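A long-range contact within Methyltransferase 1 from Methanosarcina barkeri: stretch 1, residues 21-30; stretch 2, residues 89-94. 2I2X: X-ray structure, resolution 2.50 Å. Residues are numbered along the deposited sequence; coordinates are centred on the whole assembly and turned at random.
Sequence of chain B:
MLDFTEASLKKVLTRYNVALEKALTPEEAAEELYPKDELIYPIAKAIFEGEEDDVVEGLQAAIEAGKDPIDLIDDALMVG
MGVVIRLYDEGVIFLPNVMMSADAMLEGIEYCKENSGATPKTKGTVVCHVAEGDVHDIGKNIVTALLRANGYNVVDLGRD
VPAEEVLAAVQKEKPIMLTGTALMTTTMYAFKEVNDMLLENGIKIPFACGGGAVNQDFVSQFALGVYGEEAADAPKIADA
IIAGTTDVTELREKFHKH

Stretch 1, residues 21-30: EKALTPEEAA
Stretch 2 (89-94) DEGVIF

No hydrogen bond crosses this contact, and its one pair of opposite charges stops short of a salt bridge: Lys 22 NZ lies 4.6 Å from Glu 90 OE1 and 3.6 Å from Glu 90 O. Most of the remaining packing is between apolar groups, with the Pro 26 ring also against the Val 92 carbonyl, and the two stretches together bury 245 Å².

Register is set where a helix starts beside a turn, with Pro 26 CA 5.9 Å from Val 92 CA. Lys 22 (phi/psi -56/160), Leu 24 (-58/131) and Thr 25 (-59/157) are extended, broken by Ala 23 at -76/-44; the helix begins at Pro 26. Thr 25 (chi1 p) caps that helix: Glu 28 N donates to Thr 25 OG1 at 3.2 Å, and Thr 25 N returns a bond to Glu 28 OE1, also 3.2 Å.

Stretch 2 leaves its own helix through a Schellman motif at Gly 91 (71/24), a positive phi that favours glycine. Val 92 (-88/-21) follows, pointing toward stretch 1 with chi1 off-well at -19°. Val 92 CG2 sits 4.2 Å from Ala 29 CB, and Val 92 CG1 4.2 Å from Lys 22 CD, whose chain is m, t, t, p. The Pro 26 ring is C-gamma exo; Pro 26 CG lies 3.5 Å from Val 92 O and Pro 26 CB 3.8 Å from Ile 93 CG2; Ile 93 (-124/168) is p, t.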

# COMPACT_ATOMS: atom_id res chain seq x y z
N GLU B 21 -30.85 4.01 -8.84
CA GLU B 21 -31.35 4.99 -9.79
C GLU B 21 -32.87 5.13 -9.62
O GLU B 21 -33.58 4.14 -9.71
CB GLU B 21 -30.99 4.58 -11.23
CG GLU B 21 -31.36 5.61 -12.33
CD GLU B 21 -30.81 5.23 -13.68
OE1 GLU B 21 -30.96 4.06 -14.10
OE2 GLU B 21 -30.21 6.11 -14.35
N LYS B 22 -33.34 6.35 -9.35
CA LYS B 22 -34.79 6.67 -9.37
C LYS B 22 -35.44 6.32 -10.72
O LYS B 22 -34.74 6.21 -11.72
CB LYS B 22 -35.04 8.16 -9.09
CG LYS B 22 -34.69 8.65 -7.70
CD LYS B 22 -34.91 10.20 -7.66
CE LYS B 22 -34.64 10.85 -6.28
NZ LYS B 22 -33.22 10.64 -5.81
N ALA B 23 -36.77 6.17 -10.74
CA ALA B 23 -37.54 5.78 -11.94
C ALA B 23 -37.75 6.90 -12.97
O ALA B 23 -37.60 6.67 -14.18
CB ALA B 23 -38.88 5.18 -11.54
N LEU B 24 -38.09 8.10 -12.52
CA LEU B 24 -38.29 9.24 -13.42
C LEU B 24 -37.05 9.52 -14.26
O LEU B 24 -35.95 9.60 -13.71
CB LEU B 24 -38.62 10.49 -12.62
CG LEU B 24 -40.01 11.11 -12.48
CD1 LEU B 24 -41.17 10.13 -12.25
CD2 LEU B 24 -39.95 12.15 -11.36
N THR B 25 -37.23 9.67 -15.57
CA THR B 25 -36.14 10.18 -16.41
C THR B 25 -35.75 11.57 -15.90
O THR B 25 -36.55 12.23 -15.21
CB THR B 25 -36.52 10.27 -17.92
OG1 THR B 25 -37.56 11.24 -18.12
CG2 THR B 25 -36.98 8.92 -18.46
N PRO B 26 -34.51 12.02 -16.19
CA PRO B 26 -34.21 13.43 -15.88
C PRO B 26 -35.29 14.37 -16.42
O PRO B 26 -35.75 15.28 -15.70
CB PRO B 26 -32.87 13.65 -16.60
CG PRO B 26 -32.23 12.32 -16.61
CD PRO B 26 -33.35 11.32 -16.75
N GLU B 27 -35.71 14.14 -17.66
CA GLU B 27 -36.72 14.95 -18.32
C GLU B 27 -37.97 15.12 -17.45
O GLU B 27 -38.28 16.24 -17.06
CB GLU B 27 -37.05 14.41 -19.72
CG GLU B 27 -35.90 14.56 -20.74
CD GLU B 27 -34.74 13.55 -20.55
OE1 GLU B 27 -34.98 12.37 -20.20
OE2 GLU B 27 -33.57 13.95 -20.75
N GLU B 28 -38.65 14.03 -17.11
CA GLU B 28 -39.84 14.08 -16.23
C GLU B 28 -39.61 14.71 -14.86
O GLU B 28 -40.52 15.29 -14.29
CB GLU B 28 -40.41 12.68 -16.00
CG GLU B 28 -40.66 11.89 -17.25
CD GLU B 28 -40.87 10.42 -16.97
OE1 GLU B 28 -40.44 9.94 -15.89
OE2 GLU B 28 -41.46 9.74 -17.84
N ALA B 29 -38.40 14.57 -14.33
CA ALA B 29 -38.08 15.09 -13.00
C ALA B 29 -37.92 16.61 -12.99
O ALA B 29 -38.35 17.27 -12.05
CB ALA B 29 -36.84 14.41 -12.44
N ALA B 30 -37.29 17.16 -14.04
CA ALA B 30 -37.23 18.62 -14.25
C ALA B 30 -38.63 19.20 -14.46
O ALA B 30 -38.95 20.25 -13.91
CB ALA B 30 -36.32 18.96 -15.43
N ASP B 89 -27.85 17.70 -7.24
CA ASP B 89 -27.77 17.28 -5.82
C ASP B 89 -28.44 15.95 -5.54
O ASP B 89 -27.90 15.13 -4.82
CB ASP B 89 -28.36 18.34 -4.88
CG ASP B 89 -27.38 19.45 -4.55
OD1 ASP B 89 -26.14 19.24 -4.60
OD2 ASP B 89 -27.85 20.55 -4.24
N GLU B 90 -29.62 15.75 -6.10
CA GLU B 90 -30.34 14.49 -5.99
C GLU B 90 -29.72 13.39 -6.84
O GLU B 90 -30.13 12.25 -6.77
CB GLU B 90 -31.80 14.68 -6.37
CG GLU B 90 -32.60 15.49 -5.36
CD GLU B 90 -34.03 15.72 -5.81
OE1 GLU B 90 -34.52 14.93 -6.67
OE2 GLU B 90 -34.65 16.68 -5.30
N GLY B 91 -28.71 13.76 -7.63
CA GLY B 91 -28.00 12.85 -8.51
C GLY B 91 -28.78 12.35 -9.72
O GLY B 91 -28.44 11.29 -10.24
N VAL B 92 -29.80 13.08 -10.17
CA VAL B 92 -30.54 12.64 -11.36
C VAL B 92 -29.95 13.15 -12.68
O VAL B 92 -30.19 12.58 -13.74
CB VAL B 92 -32.12 12.82 -11.25
CG1 VAL B 92 -32.60 12.97 -9.80
CG2 VAL B 92 -32.66 13.92 -12.13
N ILE B 93 -29.17 14.23 -12.63
CA ILE B 93 -28.36 14.62 -13.78
C ILE B 93 -26.94 14.68 -13.29
O ILE B 93 -26.71 14.61 -12.09
CB ILE B 93 -28.77 15.97 -14.39
CG1 ILE B 93 -28.85 17.04 -13.30
CG2 ILE B 93 -30.09 15.83 -15.19
CD1 ILE B 93 -28.62 18.42 -13.83
N PHE B 94 -25.99 14.77 -14.22
CA PHE B 94 -24.54 14.72 -13.92
C PHE B 94 -23.88 16.08 -14.10
O PHE B 94 -24.51 17.00 -14.59
CB PHE B 94 -23.84 13.68 -14.81
CG PHE B 94 -23.89 12.27 -14.29
CD1 PHE B 94 -24.95 11.81 -13.51
CD2 PHE B 94 -22.87 11.36 -14.62
CE1 PHE B 94 -24.99 10.48 -13.06
CE2 PHE B 94 -22.91 10.04 -14.16
CZ PHE B 94 -23.97 9.60 -13.39